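Local structure of SAG family member (Sag19) (Eimeria tenella, 6ZZB) at residues Glu82-Ile87 / Lys122-Val127; Thr103-Asn108 / Ala194-Cys199; Ala140-Thr145 / Asp204-Tyr209; Ala144-Gly149 / Ala181-Glu186; Ala170-Val175 / Asp218-Ala223. The protein is of unknown function but is a surface antigen of the parasite, built on a CAP-type fold and perhaps displayed to the host. All blocks are in the same frame, centred on the assembly; numbering follows the deposited sequence. Where two conformers were deposited one is given.

The five contacts illustrate how a layered alpha/beta domain is tied together by small apolar junctions. Interactions 1 and 2 join helices 77-86 and 97-105 to the chain in or beside the central sheet, and interaction 3 lays helix 138-155 on strand 203-211; 2 and 3 meet where strands 190-196 and 203-211 pair, Ala194 O lying 2.8 Å from Phe207 N. Interaction 4 continues along helix 138-155, sharing Ala144 and Thr145 with interaction 3, its centre about 10 Å from those of interactions 3 and 5. Ala181 CB touches Phe172 CE1 at 3.7 Å, so 4 and 5 form one apolar region, whereas the centres of 2 and 5 lie about 27 Å apart.

Interaction 1 (Glu82-Ile87 / Lys122-Val127); sequences ESLKAI and KYPGLV
The CD1 methyl of Ile87 reaches the CG corner of the Pro124 ring, where a helix terminus meets the approach to a strand. Ile87 aims its CB at the other segment, and its CG1 branch lies between the backbone N and the carbonyl carbon (chi1 58°) before running on extended to CD1. This brings Ile87 CD1 to 3.6 Å from Pro124 CG. The neighbouring ring carbon is a little farther, Pro124 CD being 4.1 Å from Ile87 CD1, so the methyl meets one corner rather than the whole ring.

Leu84, one helical turn back, comes in from beside this pair. Its CD1 continues the chain anti to CA (chi2 168°), which turns the other methyl toward the proline, and Leu84 CD2 approaches Pro124 CD loosely at 4.4 Å. The ring of Pro124 is thus met by two aliphatic branches of the 82-87 segment, while Phe182 of helix 175-183 also packs against it. Leu84 in turn lies on Tyr209 and Ile100, and the hydroxyl of Tyr209 is hydrogen-bonded to Ser83 OG, giving the helix end a polar attachment to strand 203-211 as well.

Just past the proline the chain joins the sheet, Leu126 pairing through its backbone with Cys208. The contact therefore seats the C-terminal end of helix 77-86 on the loop that leads into strand 126-131, a junction of a helix end with the loop entering the sheet, consistent with the alpha-beta-alpha sandwich of CAP proteins.

Interaction 2 (Thr103-Asn108 / Ala194-Cys199); sequences TLAGSN and AATKDC
Thr196 OG1, whose side chain faces Ala105, is held by two groups of the adjacent strand: the carboxylate oxygen Asp204 OD1 and the backbone N of Val205. The same Asp204 OD1 also accepts a hydrogen bond from Cys199 N, so this one oxygen holds both the end of strand 190-196 and the loop that follows it to strand 203-211.

With the hydroxyl between the backbone N and the carbonyl carbon (chi1 64°), the methyl branch is left anti to the carbonyl carbon and pointing at helix 97-105. There it meets a single small group: Ala105 CB lies 3.8 Å from Thr196 CG2. The hydroxyl oxygen is slightly farther from that methyl, Thr196 OG1 being 4.1 Å from Ala105 CB. From another direction the sulfur of Cys199 approaches, with Cys199 SG 4.3 Å from Ala105 CB; this sulfur is bound to Cys112 in a disulfide. Val205 of strand 203-211 packs on Ala105 as well.

The helix ends directly after Ala105, at Gly106, whose positive phi breaks the helical path.

Threonine here does two jobs at once. Its oxygen is satisfied within the sheet, which should fix the rotation of the side chain, and its methyl makes the closest approach to the helix.

Interaction 3 (Ala140-Thr145 / Asp204-Tyr209); sequences ALIQAT and DVLFCY
Leu206 reaches from strand 203-211 toward helix 138-155 and meets it with one methyl. Its CB points at the helix but stays short of touching it. CG, anti to the backbone N (chi1 170°), carries the chain outward, and there the two branches part company. CD1 turns back along the sheet, where it packs against the carbonyl oxygen of Ala194 in the paired strand.

CD2 extends the chain anti to CA and enters between two consecutive helix residues. On one side Leu206 CD2 is 4.3 Å from Leu141 CD1, a methyl from a residue whose CB faces the strand. On the other, Leu206 CD2 is 4.4 Å from Ile142 CG1, part of a side chain that leaves its backbone alongside the strand and comes nearer at its end. Seen from CD2, these two neighbours lie roughly at a right angle.

Phe136 packs on both Leu141 and Leu206, while Ile142 also rests against Ile56, Ile57 and Leu60 of helix 50-61. Cys208, two residues along the strand on the same face, is joined to Cys193 by a disulfide.

Between the two segments the contact is aliphatic throughout and its spacings are relaxed; cohesion between helix and sheet here comes from dispersion and from burial of branched side chains, with the covalent disulfide close by.

Interaction 4 (Ala144-Gly149 / Ala181-Glu186); sequences ATYTAG and AFLLSE
Tyr146 and Leu184 cross at about a right angle, an orientation set by their torsions. A chi1 of 179° carries the ring of Tyr146 away from its own backbone N and off helix 138-155 toward the end of helix 175-183. Leu184, the first residue to leave that helix, holds CG anti to its carbonyl carbon (chi1 -63°) and presents its forked end to one ring carbon. Tyr146 CE1 lies 3.8 Å from Leu184 CD1 and 4.1 Å from Leu184 CD2, so both methyls share the same aromatic CH.

Leu183 uses a different part of the ring: its CD1 lies at the edge, near the ring plane, 4.5 Å from Tyr146 CD1. The same methyl also meets Thr145, with Thr145 CG2 4.2 Å from Leu183 CD1, and so occupies the angle between two successive helix residues. The hydroxyl of Thr145 is engaged elsewhere, by the side-chain amides of Asn176 and Asn179. Leu229 of helix 223-231 packs on both Tyr146 and Leu184, and Leu60 also touches the tyrosine.

Leucine methyls against an aromatic ring and a threonine methyl thus make up the contact between these segments, and the directional polar bonds of Thr145 are kept apart from it, running to Asn176 and Asn179 of helix 175-183.

Interaction 5 (Ala170-Val175 / Asp218-Ala223); sequences APFNNV and DKPFTA
Phe172 holds its CG anti to the carbonyl carbon (chi1 -65°), which sends CZ to Pro220 and Phe221; chi2 of -62° sets only the tilt of the ring plane, and with it where CE2 lies and which face Pro171 covers. Phe172 is the first of the two central residues of a type I beta turn from Pro171 to Asn174, closed by the bond from Asn174 N to Pro171 O at 3.2 Å. A cis peptide bond precedes Pro171.

The ring of Pro171 lies over one face of the Phe172 ring, Pro171 CG standing 3.8 Å above the plane of Phe172, over the ring centre. Across the contact, the 218-223 segment repeats the pairing of proline and phenylalanine, with Pro220 CB 3.9 Å above the plane of the Phe221 ring but displaced toward its rim. The two proline-phenylalanine pairs then meet through their outer atoms. Pro220 is inclined to Phe172 and touches it with one ring carbon, Pro220 CG lying 3.8 Å from Phe172 CZ and 4.0 Å from Phe172 CE2.

Both segments lead into helices, and in each the residue just before the helix is its N-cap: Asn174 OD1 bonds to the backbone N of Ala177, Thr222 OG1 to that of Leu225. Leu153 of helix 138-155 packs on both phenylalanines, and Tyr165 adds a further ring against Phe172. The contact thus joins the loops before helices 175-183 and 223-231 over the end of the long helix. The second aromatic residue comes to the edge of the first, near its plane, with Phe221 CE2 4.2 Å from Phe172 CZ.

Interaction 1 (Glu82-Ile87 / Lys122-Val127)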
# COMPACT_ATOMS: atom_id res chain seq x y z
N GLU A 82 -1.42 -1.20 16.85
CA GLU A 82 -0.52 -2.11 17.59
C GLU A 82 0.56 -2.72 16.68
O GLU A 82 1.72 -2.86 17.08
CB GLU A 82 -1.40 -3.19 18.23
CG GLU A 82 -0.76 -3.88 19.39
CD GLU A 82 -0.44 -2.94 20.55
OE1 GLU A 82 0.59 -3.07 21.05
OE2 GLU A 82 -1.24 -2.03 20.87
N SER A 83 0.19 -3.07 15.45
CA SER A 83 1.16 -3.57 14.45
C SER A 83 2.25 -2.51 14.21
O SER A 83 3.44 -2.83 14.22
CB SER A 83 0.46 -3.93 13.19
OG SER A 83 1.37 -4.33 12.19
N LEU A 84 1.83 -1.26 14.04
CA LEU A 84 2.80 -0.16 13.84
C LEU A 84 3.67 0.04 15.08
O LEU A 84 4.87 0.24 14.94
CB LEU A 84 2.01 1.09 13.46
CG LEU A 84 1.52 1.09 12.01
CD1 LEU A 84 0.51 2.18 11.80
CD2 LEU A 84 2.69 1.24 11.03
N LYS A 85 3.06 -0.04 16.26
CA LYS A 85 3.81 0.13 17.52
C LYS A 85 4.92 -0.92 17.61
O LYS A 85 6.05 -0.60 18.05
CB LYS A 85 2.86 0.04 18.71
CG LYS A 85 3.53 0.21 20.06
CD LYS A 85 2.55 0.09 21.19
CE LYS A 85 3.25 0.08 22.54
NZ LYS A 85 3.93 1.37 22.81
N ALA A 86 4.66 -2.13 17.14
CA ALA A 86 5.65 -3.25 17.16
C ALA A 86 6.85 -2.96 16.27
O ALA A 86 7.93 -3.52 16.54
CB ALA A 86 4.97 -4.53 16.76
N ILE A 87 6.70 -2.12 15.25
CA ILE A 87 7.84 -1.76 14.36
C ILE A 87 8.24 -0.32 14.67
O ILE A 87 8.85 0.30 13.77
CB ILE A 87 7.55 -2.02 12.86
CG1 ILE A 87 6.32 -1.26 12.36
CG2 ILE A 87 7.43 -3.51 12.63
CD1 ILE A 87 6.17 -1.22 10.86
N LYS A 122 8.45 5.03 4.88
CA LYS A 122 8.31 5.11 6.34
C LYS A 122 7.15 4.21 6.80
O LYS A 122 7.35 3.40 7.72
CB LYS A 122 8.07 6.54 6.82
CG LYS A 122 7.77 6.66 8.29
CD LYS A 122 7.77 8.10 8.74
CE LYS A 122 7.58 8.26 10.21
NZ LYS A 122 7.94 9.67 10.55
N TYR A 123 5.96 4.38 6.24
CA TYR A 123 4.73 3.66 6.63
C TYR A 123 4.60 2.49 5.67
O TYR A 123 4.32 2.72 4.49
CB TYR A 123 3.51 4.58 6.59
CG TYR A 123 3.65 5.73 7.54
CD1 TYR A 123 3.39 5.56 8.89
CD2 TYR A 123 4.00 7.00 7.10
CE1 TYR A 123 3.52 6.60 9.79
CE2 TYR A 123 4.15 8.05 7.98
CZ TYR A 123 3.88 7.85 9.31
OH TYR A 123 4.05 8.89 10.18
N PRO A 124 4.86 1.24 6.10
CA PRO A 124 4.83 0.12 5.18
C PRO A 124 3.40 -0.20 4.76
O PRO A 124 2.53 -0.34 5.63
CB PRO A 124 5.44 -1.04 5.96
CG PRO A 124 5.33 -0.66 7.39
CD PRO A 124 5.23 0.84 7.47
N GLY A 125 3.16 -0.22 3.48
CA GLY A 125 1.87 -0.60 2.94
C GLY A 125 1.78 -0.25 1.49
O GLY A 125 2.78 0.14 0.86
N LEU A 126 0.59 -0.42 0.93
CA LEU A 126 0.25 0.02 -0.44
C LEU A 126 -0.01 1.52 -0.42
O LEU A 126 -0.73 2.02 0.46
CB LEU A 126 -0.94 -0.78 -0.95
CG LEU A 126 -1.56 -0.34 -2.27
CD1 LEU A 126 -2.14 -1.54 -2.99
CD2 LEU A 126 -2.59 0.76 -2.04
N VAL A 127 0.57 2.21 -1.39
CA VAL A 127 0.42 3.67 -1.53
C VAL A 127 0.04 3.98 -2.96
O VAL A 127 0.83 3.66 -3.86
CB VAL A 127 1.71 4.40 -1.13
CG1 VAL A 127 1.57 5.90 -1.26
CG2 VAL A 127 2.15 4.02 0.25

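Interaction 2 (Thr103-Asn108 / Ala194-Cys199)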
# COMPACT_ATOMS: atom_id res chain seq x y z
N THR A 103 -1.37 12.03 6.52
CA THR A 103 0.05 12.36 6.70
C THR A 103 0.76 12.39 5.35
O THR A 103 1.62 13.26 5.10
CB THR A 103 0.75 11.37 7.66
OG1 THR A 103 0.09 11.49 8.93
CG2 THR A 103 2.23 11.62 7.78
N LEU A 104 0.49 11.42 4.48
CA LEU A 104 1.14 11.29 3.16
C LEU A 104 0.64 12.36 2.19
O LEU A 104 1.46 12.81 1.36
CB LEU A 104 0.87 9.89 2.60
CG LEU A 104 1.54 8.75 3.37
CD1 LEU A 104 1.08 7.42 2.82
CD2 LEU A 104 3.05 8.82 3.30
N ALA A 105 -0.64 12.73 2.22
CA ALA A 105 -1.20 13.71 1.25
C ALA A 105 -0.69 15.11 1.55
O ALA A 105 -0.42 15.86 0.58
CB ALA A 105 -2.69 13.70 1.31
N GLY A 106 -0.49 15.43 2.81
CA GLY A 106 -0.08 16.76 3.28
C GLY A 106 -1.02 17.31 4.30
O GLY A 106 -2.16 16.84 4.44
N SER A 107 -0.59 18.37 5.00
CA SER A 107 -1.32 18.93 6.16
C SER A 107 -2.21 20.10 5.75
O SER A 107 -2.88 20.63 6.66
CB SER A 107 -0.36 19.33 7.24
OG SER A 107 0.18 18.18 7.88
N ASN A 108 -2.23 20.43 4.46
CA ASN A 108 -3.08 21.53 3.94
C ASN A 108 -3.93 20.99 2.80
O ASN A 108 -3.40 20.76 1.71
CB ASN A 108 -2.22 22.72 3.54
CG ASN A 108 -3.03 23.94 3.15
OD1 ASN A 108 -4.26 23.88 3.15
ND2 ASN A 108 -2.35 25.03 2.83
N ALA A 194 -7.52 3.29 3.52
CA ALA A 194 -8.17 4.59 3.67
C ALA A 194 -7.66 5.52 2.59
O ALA A 194 -6.53 5.33 2.08
CB ALA A 194 -7.91 5.17 5.04
N ALA A 195 -8.44 6.52 2.23
CA ALA A 195 -8.00 7.49 1.22
C ALA A 195 -8.43 8.87 1.63
O ALA A 195 -9.55 9.04 2.17
CB ALA A 195 -8.57 7.17 -0.13
N THR A 196 -7.59 9.85 1.37
CA THR A 196 -8.08 11.24 1.49
C THR A 196 -9.16 11.49 0.44
O THR A 196 -9.15 10.90 -0.63
CB THR A 196 -6.93 12.24 1.39
OG1 THR A 196 -6.31 12.18 0.11
CG2 THR A 196 -5.90 12.03 2.48
N LYS A 197 -10.10 12.36 0.81
CA LYS A 197 -11.33 12.51 -0.01
C LYS A 197 -11.52 13.94 -0.51
O LYS A 197 -12.35 14.11 -1.40
CB LYS A 197 -12.56 12.06 0.78
CG LYS A 197 -12.89 12.89 2.01
CD LYS A 197 -14.12 12.42 2.76
CE LYS A 197 -14.19 13.04 4.14
NZ LYS A 197 -15.32 12.51 4.93
N ASP A 198 -10.79 14.93 0.01
CA ASP A 198 -11.22 16.34 -0.17
C ASP A 198 -10.04 17.24 -0.53
O ASP A 198 -10.23 18.48 -0.50
CB ASP A 198 -11.99 16.81 1.05
CG ASP A 198 -11.18 16.85 2.32
OD1 ASP A 198 -10.03 16.33 2.30
OD2 ASP A 198 -11.69 17.38 3.33
N CYS A 199 -8.88 16.73 -0.91
CA CYS A 199 -7.80 17.60 -1.44
C CYS A 199 -8.37 18.54 -2.51
O CYS A 199 -9.09 18.08 -3.42
CB CYS A 199 -6.67 16.78 -2.04
SG CYS A 199 -5.73 15.87 -0.78

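Interaction 3 (Ala140-Thr145 / Asp204-Tyr209)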
# COMPACT_ATOMS: atom_id res chain seq x y z
N ALA A 140 -10.12 0.08 -9.84
CA ALA A 140 -9.29 0.61 -10.93
C ALA A 140 -7.89 0.92 -10.39
O ALA A 140 -6.91 0.61 -11.05
CB ALA A 140 -9.90 1.81 -11.58
N LEU A 141 -7.78 1.60 -9.25
CA LEU A 141 -6.47 2.01 -8.73
C LEU A 141 -5.63 0.77 -8.41
O LEU A 141 -4.41 0.77 -8.78
CB LEU A 141 -6.66 2.84 -7.47
CG LEU A 141 -7.27 4.22 -7.72
CD1 LEU A 141 -7.60 4.86 -6.37
CD2 LEU A 141 -6.36 5.12 -8.53
N ILE A 142 -6.17 -0.21 -7.70
CA ILE A 142 -5.36 -1.38 -7.29
C ILE A 142 -5.09 -2.25 -8.52
O ILE A 142 -3.96 -2.74 -8.65
CB ILE A 142 -6.02 -2.10 -6.12
CG1 ILE A 142 -5.96 -1.20 -4.88
CG2 ILE A 142 -5.37 -3.45 -5.90
CD1 ILE A 142 -6.41 -1.86 -3.59
N GLN A 143 -6.04 -2.42 -9.43
CA GLN A 143 -5.71 -3.20 -10.64
C GLN A 143 -4.55 -2.51 -11.36
O GLN A 143 -3.66 -3.21 -11.86
CB GLN A 143 -6.92 -3.31 -11.57
CG GLN A 143 -6.65 -4.14 -12.82
CD GLN A 143 -6.22 -5.56 -12.53
OE1 GLN A 143 -5.06 -5.95 -12.73
NE2 GLN A 143 -7.15 -6.36 -12.06
N ALA A 144 -4.53 -1.19 -11.49
CA ALA A 144 -3.50 -0.49 -12.26
C ALA A 144 -2.16 -0.68 -11.55
O ALA A 144 -1.14 -0.87 -12.25
CB ALA A 144 -3.84 0.96 -12.45
N THR A 145 -2.09 -0.57 -10.22
CA THR A 145 -0.79 -0.71 -9.53
C THR A 145 -0.32 -2.14 -9.67
O THR A 145 0.91 -2.38 -9.79
CB THR A 145 -0.85 -0.23 -8.07
OG1 THR A 145 0.47 0.14 -7.66
CG2 THR A 145 -1.42 -1.23 -7.10
N ASP A 204 -4.78 13.34 -3.89
CA ASP A 204 -5.25 12.49 -2.78
C ASP A 204 -4.35 11.25 -2.71
O ASP A 204 -3.67 10.89 -3.69
CB ASP A 204 -6.72 12.13 -2.94
CG ASP A 204 -7.67 13.28 -2.69
OD1 ASP A 204 -7.73 13.77 -1.57
OD2 ASP A 204 -8.36 13.68 -3.70
N VAL A 205 -4.42 10.57 -1.58
CA VAL A 205 -3.62 9.34 -1.35
C VAL A 205 -4.53 8.23 -0.83
O VAL A 205 -5.24 8.44 0.16
CB VAL A 205 -2.46 9.57 -0.38
CG1 VAL A 205 -1.68 8.31 -0.08
CG2 VAL A 205 -1.51 10.63 -0.95
N LEU A 206 -4.43 7.05 -1.43
CA LEU A 206 -4.91 5.77 -0.89
C LEU A 206 -3.76 5.09 -0.20
O LEU A 206 -2.69 4.90 -0.82
CB LEU A 206 -5.45 4.92 -2.03
CG LEU A 206 -5.77 3.46 -1.68
CD1 LEU A 206 -6.91 3.36 -0.69
CD2 LEU A 206 -6.11 2.70 -2.93
N PHE A 207 -3.98 4.67 1.04
CA PHE A 207 -3.01 3.89 1.82
C PHE A 207 -3.69 2.65 2.32
O PHE A 207 -4.75 2.76 2.95
CB PHE A 207 -2.46 4.70 2.98
CG PHE A 207 -1.45 3.96 3.81
CD1 PHE A 207 -0.20 3.74 3.28
CD2 PHE A 207 -1.74 3.49 5.08
CE1 PHE A 207 0.75 3.04 4.02
CE2 PHE A 207 -0.79 2.77 5.79
CZ PHE A 207 0.45 2.57 5.26
N CYS A 208 -3.09 1.50 2.12
CA CYS A 208 -3.55 0.24 2.73
C CYS A 208 -2.44 -0.34 3.58
O CYS A 208 -1.33 -0.59 3.08
CB CYS A 208 -3.96 -0.78 1.68
SG CYS A 208 -5.34 -0.33 0.60
N TYR A 209 -2.74 -0.58 4.85
CA TYR A 209 -1.81 -1.17 5.81
C TYR A 209 -2.11 -2.66 5.93
O TYR A 209 -3.26 -3.02 6.22
CB TYR A 209 -1.92 -0.52 7.19
CG TYR A 209 -0.85 -1.01 8.11
CD1 TYR A 209 0.43 -0.52 7.99
CD2 TYR A 209 -1.06 -2.00 9.05
CE1 TYR A 209 1.47 -1.00 8.75
CE2 TYR A 209 -0.04 -2.46 9.85
CZ TYR A 209 1.23 -1.94 9.72
OH TYR A 209 2.26 -2.37 10.50

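Interaction 4 (Ala144-Gly149 / Ala181-Glu186)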
# COMPACT_ATOMS: atom_id res chain seq x y z
N ALA A 144 -4.53 -1.19 -11.49
CA ALA A 144 -3.50 -0.49 -12.26
C ALA A 144 -2.16 -0.68 -11.55
O ALA A 144 -1.14 -0.87 -12.25
CB ALA A 144 -3.84 0.96 -12.45
N THR A 145 -2.09 -0.57 -10.22
CA THR A 145 -0.79 -0.71 -9.53
C THR A 145 -0.32 -2.14 -9.67
O THR A 145 0.91 -2.38 -9.79
CB THR A 145 -0.85 -0.23 -8.07
OG1 THR A 145 0.47 0.14 -7.66
CG2 THR A 145 -1.42 -1.23 -7.10
N TYR A 146 -1.22 -3.10 -9.64
CA TYR A 146 -0.87 -4.51 -9.75
C TYR A 146 -0.23 -4.75 -11.11
O TYR A 146 0.87 -5.36 -11.18
CB TYR A 146 -2.11 -5.38 -9.55
CG TYR A 146 -1.82 -6.85 -9.69
CD1 TYR A 146 -1.39 -7.60 -8.61
CD2 TYR A 146 -1.91 -7.46 -10.92
CE1 TYR A 146 -1.12 -8.95 -8.73
CE2 TYR A 146 -1.62 -8.81 -11.07
CZ TYR A 146 -1.21 -9.55 -9.97
OH TYR A 146 -0.92 -10.89 -10.13
N THR A 147 -0.87 -4.31 -12.18
CA THR A 147 -0.37 -4.60 -13.55
C THR A 147 0.99 -3.93 -13.68
O THR A 147 1.97 -4.60 -14.12
CB THR A 147 -1.38 -4.11 -14.57
OG1 THR A 147 -2.54 -4.93 -14.40
CG2 THR A 147 -0.83 -4.20 -15.99
N ALA A 148 1.10 -2.66 -13.36
CA ALA A 148 2.35 -1.89 -13.50
C ALA A 148 3.43 -2.50 -12.61
O ALA A 148 4.60 -2.59 -13.03
CB ALA A 148 2.15 -0.43 -13.24
N GLY A 149 3.10 -2.88 -11.38
CA GLY A 149 4.09 -3.38 -10.43
C GLY A 149 4.57 -4.76 -10.81
O GLY A 149 5.79 -4.98 -10.71
N ALA A 181 4.24 -6.30 -3.91
CA ALA A 181 4.85 -7.12 -2.83
C ALA A 181 3.91 -7.18 -1.63
O ALA A 181 3.70 -8.27 -1.12
CB ALA A 181 6.20 -6.57 -2.49
N PHE A 182 3.29 -6.07 -1.26
CA PHE A 182 2.35 -6.09 -0.11
C PHE A 182 1.09 -6.85 -0.49
O PHE A 182 0.60 -7.67 0.29
CB PHE A 182 2.00 -4.68 0.34
CG PHE A 182 3.06 -4.03 1.16
CD1 PHE A 182 3.08 -4.21 2.54
CD2 PHE A 182 4.04 -3.26 0.57
CE1 PHE A 182 4.06 -3.60 3.30
CE2 PHE A 182 5.04 -2.68 1.34
CZ PHE A 182 5.07 -2.88 2.70
N LEU A 183 0.56 -6.60 -1.67
CA LEU A 183 -0.70 -7.23 -2.11
C LEU A 183 -0.55 -8.75 -2.10
O LEU A 183 -1.53 -9.45 -1.79
CB LEU A 183 -1.08 -6.78 -3.52
CG LEU A 183 -1.65 -5.38 -3.62
CD1 LEU A 183 -1.63 -4.89 -5.05
CD2 LEU A 183 -3.08 -5.35 -3.08
N LEU A 184 0.59 -9.24 -2.53
CA LEU A 184 0.82 -10.70 -2.74
C LEU A 184 1.68 -11.29 -1.64
O LEU A 184 2.22 -12.42 -1.84
CB LEU A 184 1.49 -10.89 -4.11
CG LEU A 184 0.64 -10.46 -5.29
CD1 LEU A 184 1.36 -10.85 -6.58
CD2 LEU A 184 -0.74 -11.08 -5.28
N SER A 185 1.84 -10.62 -0.52
CA SER A 185 2.69 -11.11 0.59
C SER A 185 2.00 -12.28 1.31
O SER A 185 0.82 -12.16 1.68
CB SER A 185 2.97 -10.00 1.55
OG SER A 185 3.66 -10.48 2.69
N GLU A 186 2.73 -13.38 1.50
CA GLU A 186 2.34 -14.47 2.44
C GLU A 186 2.31 -13.94 3.87
O GLU A 186 1.59 -14.50 4.66
CB GLU A 186 3.34 -15.63 2.31
CG GLU A 186 2.98 -16.59 1.20
CD GLU A 186 2.08 -17.74 1.64
OE1 GLU A 186 1.53 -17.68 2.77
OE2 GLU A 186 1.95 -18.69 0.85

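Interaction 5 (Ala170-Val175 / Asp218-Ala223)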
# COMPACT_ATOMS: atom_id res chain seq x y z
N ALA A 170 16.19 -0.88 -6.37
CA ALA A 170 15.42 -1.63 -7.37
C ALA A 170 15.22 -3.06 -6.89
O ALA A 170 16.09 -3.66 -6.25
CB ALA A 170 16.12 -1.58 -8.71
N PRO A 171 14.06 -3.69 -7.15
CA PRO A 171 12.94 -3.07 -7.88
C PRO A 171 11.89 -2.38 -6.99
O PRO A 171 10.98 -1.79 -7.56
CB PRO A 171 12.27 -4.28 -8.49
CG PRO A 171 12.45 -5.38 -7.47
CD PRO A 171 13.82 -5.11 -6.87
N PHE A 172 12.03 -2.44 -5.66
CA PHE A 172 10.93 -2.03 -4.74
C PHE A 172 10.97 -0.54 -4.44
O PHE A 172 10.07 -0.05 -3.75
CB PHE A 172 10.94 -2.91 -3.50
CG PHE A 172 10.62 -4.34 -3.82
CD1 PHE A 172 9.40 -4.68 -4.36
CD2 PHE A 172 11.57 -5.35 -3.65
CE1 PHE A 172 9.11 -5.99 -4.71
CE2 PHE A 172 11.28 -6.65 -4.02
CZ PHE A 172 10.05 -6.98 -4.52
N ASN A 173 11.91 0.21 -5.02
CA ASN A 173 11.87 1.68 -5.06
C ASN A 173 10.86 2.15 -6.11
O ASN A 173 10.58 3.36 -6.15
CB ASN A 173 13.26 2.28 -5.31
CG ASN A 173 13.83 1.92 -6.66
OD1 ASN A 173 13.39 1.00 -7.34
ND2 ASN A 173 14.93 2.59 -7.02
N ASN A 174 10.31 1.26 -6.91
CA ASN A 174 9.13 1.54 -7.75
C ASN A 174 7.89 1.31 -6.89
O ASN A 174 7.72 0.21 -6.36
CB ASN A 174 9.17 0.68 -9.02
CG ASN A 174 7.96 0.82 -9.88
OD1 ASN A 174 6.87 0.37 -9.51
ND2 ASN A 174 8.11 1.42 -11.06
N VAL A 175 7.05 2.33 -6.76
CA VAL A 175 5.93 2.26 -5.80
C VAL A 175 4.97 1.15 -6.23
O VAL A 175 4.42 0.43 -5.37
CB VAL A 175 5.24 3.63 -5.65
CG1 VAL A 175 4.05 3.53 -4.72
CG2 VAL A 175 6.19 4.68 -5.14
N ASP A 218 13.03 -8.84 4.28
CA ASP A 218 12.07 -9.94 4.02
C ASP A 218 12.21 -10.38 2.56
O ASP A 218 12.41 -9.51 1.69
CB ASP A 218 10.62 -9.53 4.25
CG ASP A 218 10.27 -9.31 5.71
OD1 ASP A 218 11.10 -9.67 6.57
OD2 ASP A 218 9.18 -8.78 5.97
N LYS A 219 12.07 -11.68 2.32
CA LYS A 219 11.94 -12.24 0.95
C LYS A 219 10.46 -12.20 0.60
O LYS A 219 9.65 -12.89 1.19
CB LYS A 219 12.54 -13.64 0.94
CG LYS A 219 14.06 -13.63 1.14
CD LYS A 219 14.75 -14.89 0.73
CE LYS A 219 16.25 -14.77 0.85
NZ LYS A 219 16.89 -16.10 0.78
N PRO A 220 10.03 -11.29 -0.28
CA PRO A 220 8.60 -11.13 -0.52
C PRO A 220 7.88 -12.29 -1.22
O PRO A 220 6.73 -12.46 -0.98
CB PRO A 220 8.56 -9.85 -1.38
CG PRO A 220 9.89 -9.85 -2.07
CD PRO A 220 10.86 -10.31 -1.00
N PHE A 221 8.60 -13.10 -1.99
CA PHE A 221 8.00 -14.21 -2.77
C PHE A 221 8.83 -15.49 -2.63
O PHE A 221 10.05 -15.42 -2.77
CB PHE A 221 7.92 -13.84 -4.25
CG PHE A 221 7.26 -12.52 -4.53
CD1 PHE A 221 5.90 -12.34 -4.32
CD2 PHE A 221 8.01 -11.46 -4.97
CE1 PHE A 221 5.32 -11.10 -4.58
CE2 PHE A 221 7.43 -10.24 -5.23
CZ PHE A 221 6.09 -10.07 -5.04
N THR A 222 8.14 -16.60 -2.45
CA THR A 222 8.73 -17.94 -2.70
C THR A 222 8.91 -18.11 -4.21
O THR A 222 8.19 -17.46 -5.01
CB THR A 222 7.85 -19.06 -2.15
OG1 THR A 222 6.62 -19.04 -2.88
CG2 THR A 222 7.63 -18.95 -0.66
N ALA A 223 9.81 -19.00 -4.60
CA ALA A 223 9.97 -19.37 -6.03
C ALA A 223 8.64 -19.89 -6.58
O ALA A 223 8.33 -19.55 -7.72
CB ALA A 223 11.10 -20.37 -6.18